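Local coordinates for uncharacterized protein (Desulfovibrio piger ATCC 29098, PDB 4Z48), which is of unknown function but has a LolA-like fold, suggesting a relation to the carriers that sort lipoproteins to the bacterial outer membrane, at residues A[17-22]-A[126-131]. Numbering follows the deposited sequence.
Sequences VRMDQV and NLDDVD
Val130 turns its two methyl groups onto the C-terminal part of the N-terminal helix, at Val17 and Asp20. Its CG2, anti to the carbonyl carbon, rests 3.7 Å from Asp20 CB, while CG1 lies 3.9 Å from Val17 CG2. A short branched residue suits this spot, since one methyl can serve each of two positions three residues apart on the helix. Tyr13, a turn further back, also packs on Val130. Asp20, its CG anti to the backbone N (chi1 -172°), reaches past Asp128, and its OD1 stops 3.2 Å from Asp128 O. Both atoms are acceptors, so this close approach is not a hydrogen bond; Arg84 pairs weakly with Asp20 OD1 at long range. In this LolA-like protein, rich in antiparallel strands, the contact ties the helix to the loop between strands 101-104 and 133-143. Selenomethionine Met19, long and flexible, bends at chi3 (66°) to bring CE to 4.0 Å from Asp128 OD1. That short acid forms a salt bridge with Arg177 of strand 177-184, which would offset any repulsion from Asp20, whose OD1 is 5.5 Å from Asp128 OD2. Behind it, Asn126 makes an Asx turn: its side-chain carbonyl is near enough for OD1 to accept from Asp128 N at 2.9 Å, the donor standing above the carbonyl plane. An inverse gamma turn centred on Asp129 then swings the chain from Asp128 to Val130.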
loop_
_atom_site.group_PDB
_atom_site.type_symbol
_atom_site.label_atom_id
_atom_site.label_comp_id
_atom_site.label_asym_id
_atom_site.label_seq_id
_atom_site.Cartn_x
_atom_site.Cartn_y
_atom_site.Cartn_z
ATOM N N VAL A 17 -14.491 -7.443 2.441
ATOM C CA VAL A 17 -14.280 -8.216 3.672
ATOM C C VAL A 17 -13.489 -9.502 3.344
ATOM O O VAL A 17 -12.517 -9.797 4.039
ATOM C CB VAL A 17 -15.622 -8.531 4.405
ATOM C CG1 VAL A 17 -15.462 -9.615 5.473
ATOM C CG2 VAL A 17 -16.234 -7.268 5.010
ATOM N N ARG A 18 -13.914 -10.245 2.305
ATOM C CA ARG A 18 -13.239 -11.474 1.836
ATOM C C ARG A 18 -11.791 -11.176 1.439
ATOM O O ARG A 18 -10.883 -11.947 1.777
ATOM C CB ARG A 18 -13.985 -12.115 0.650
ATOM C CG ARG A 18 -15.311 -12.771 1.018
ATOM C CD ARG A 18 -15.691 -13.852 0.020
ATOM N NE ARG A 18 -16.105 -13.320 -1.280
ATOM C CZ ARG A 18 -15.735 -13.823 -2.460
ATOM N NH1 ARG A 18 -14.928 -14.881 -2.519
ATOM N NH2 ARG A 18 -16.174 -13.276 -3.588
HETATM N N MSE A 19 -11.571 -10.044 0.740
HETATM C CA MSE A 19 -10.249 -9.588 0.331
HETATM C C MSE A 19 -9.346 -9.355 1.539
HETATM O O MSE A 19 -8.152 -9.624 1.479
HETATM C CB MSE A 19 -10.366 -8.287 -0.480
HETATM C CG MSE A 19 -11.029 -8.474 -1.829
HETATM SE SE MSE A 19 -11.282 -6.743 -2.704
HETATM C CE MSE A 19 -9.409 -6.173 -3.029
ATOM N N ASP A 20 -9.914 -8.796 2.615
ATOM C CA ASP A 20 -9.201 -8.473 3.850
ATOM C C ASP A 20 -8.826 -9.779 4.612
ATOM O O ASP A 20 -7.912 -9.754 5.438
ATOM C CB ASP A 20 -10.053 -7.520 4.721
ATOM C CG ASP A 20 -9.376 -6.949 5.960
ATOM O OD1 ASP A 20 -8.173 -6.614 5.881
ATOM O OD2 ASP A 20 -10.047 -6.857 7.017
ATOM N N GLN A 21 -9.483 -10.905 4.299
ATOM C CA GLN A 21 -9.188 -12.199 4.935
ATOM C C GLN A 21 -8.012 -12.951 4.274
ATOM O O GLN A 21 -7.555 -13.941 4.848
ATOM C CB GLN A 21 -10.426 -13.096 4.976
ATOM C CG GLN A 21 -11.330 -12.778 6.183
ATOM C CD GLN A 21 -12.805 -13.013 5.931
ATOM O OE1 GLN A 21 -13.220 -13.767 5.031
ATOM N NE2 GLN A 21 -13.638 -12.381 6.750
ATOM N N VAL A 22 -7.511 -12.489 3.104
ATOM C CA VAL A 22 -6.398 -13.160 2.382
ATOM C C VAL A 22 -5.118 -13.215 3.256
ATOM O O VAL A 22 -4.511 -14.283 3.394
ATOM C CB VAL A 22 -6.124 -12.508 0.998
ATOM C CG1 VAL A 22 -4.864 -13.091 0.338
ATOM C CG2 VAL A 22 -7.344 -12.660 0.077
ATOM N N ASN A 126 -2.209 0.623 5.332
ATOM C CA ASN A 126 -3.111 -0.516 5.086
ATOM C C ASN A 126 -3.995 -0.256 3.868
ATOM O O ASN A 126 -4.786 0.694 3.857
ATOM C CB ASN A 126 -3.975 -0.792 6.335
ATOM C CG ASN A 126 -4.859 -2.029 6.317
ATOM O OD1 ASN A 126 -4.928 -2.800 5.352
ATOM N ND2 ASN A 126 -5.583 -2.237 7.405
ATOM N N LEU A 127 -3.823 -1.092 2.827
ATOM C CA LEU A 127 -4.574 -1.004 1.570
ATOM C C LEU A 127 -6.001 -1.590 1.717
ATOM O O LEU A 127 -6.861 -1.288 0.883
ATOM C CB LEU A 127 -3.788 -1.721 0.434
ATOM C CG LEU A 127 -4.317 -1.702 -1.025
ATOM C CD1 LEU A 127 -4.553 -0.300 -1.546
ATOM C CD2 LEU A 127 -3.358 -2.419 -1.957
ATOM N N ASP A 128 -6.266 -2.386 2.784
ATOM C CA ASP A 128 -7.561 -3.033 2.934
ATOM C C ASP A 128 -8.278 -2.697 4.268
ATOM O O ASP A 128 -8.796 -3.600 4.933
ATOM C CB ASP A 128 -7.395 -4.556 2.749
ATOM C CG ASP A 128 -7.052 -4.960 1.321
ATOM O OD1 ASP A 128 -7.964 -4.939 0.455
ATOM O OD2 ASP A 128 -5.867 -5.286 1.064
ATOM N N ASP A 129 -8.359 -1.396 4.618
ATOM C CA ASP A 129 -9.077 -0.913 5.807
ATOM C C ASP A 129 -10.554 -0.765 5.407
ATOM O O ASP A 129 -11.002 0.327 5.054
ATOM C CB ASP A 129 -8.460 0.405 6.308
ATOM C CG ASP A 129 -8.652 0.666 7.793
ATOM O OD1 ASP A 129 -9.807 0.596 8.266
ATOM O OD2 ASP A 129 -7.650 0.990 8.473
ATOM N N VAL A 130 -11.280 -1.915 5.388
ATOM C CA VAL A 130 -12.645 -2.128 4.894
ATOM C C VAL A 130 -13.642 -1.028 5.346
ATOM O O VAL A 130 -14.422 -0.536 4.514
ATOM C CB VAL A 130 -13.180 -3.551 5.239
ATOM C CG1 VAL A 130 -14.664 -3.687 4.957
ATOM C CG2 VAL A 130 -12.417 -4.626 4.465
ATOM N N ASP A 131 -13.606 -0.638 6.626
ATOM C CA ASP A 131 -14.595 0.314 7.142
ATOM C C ASP A 131 -14.216 1.798 6.906
ATOM O O ASP A 131 -14.910 2.695 7.395
ATOM C CB ASP A 131 -14.890 0.028 8.624
ATOM C CG ASP A 131 -15.599 -1.307 8.858
ATOM O OD1 ASP A 131 -16.615 -1.580 8.170
ATOM O OD2 ASP A 131 -15.157 -2.064 9.746
#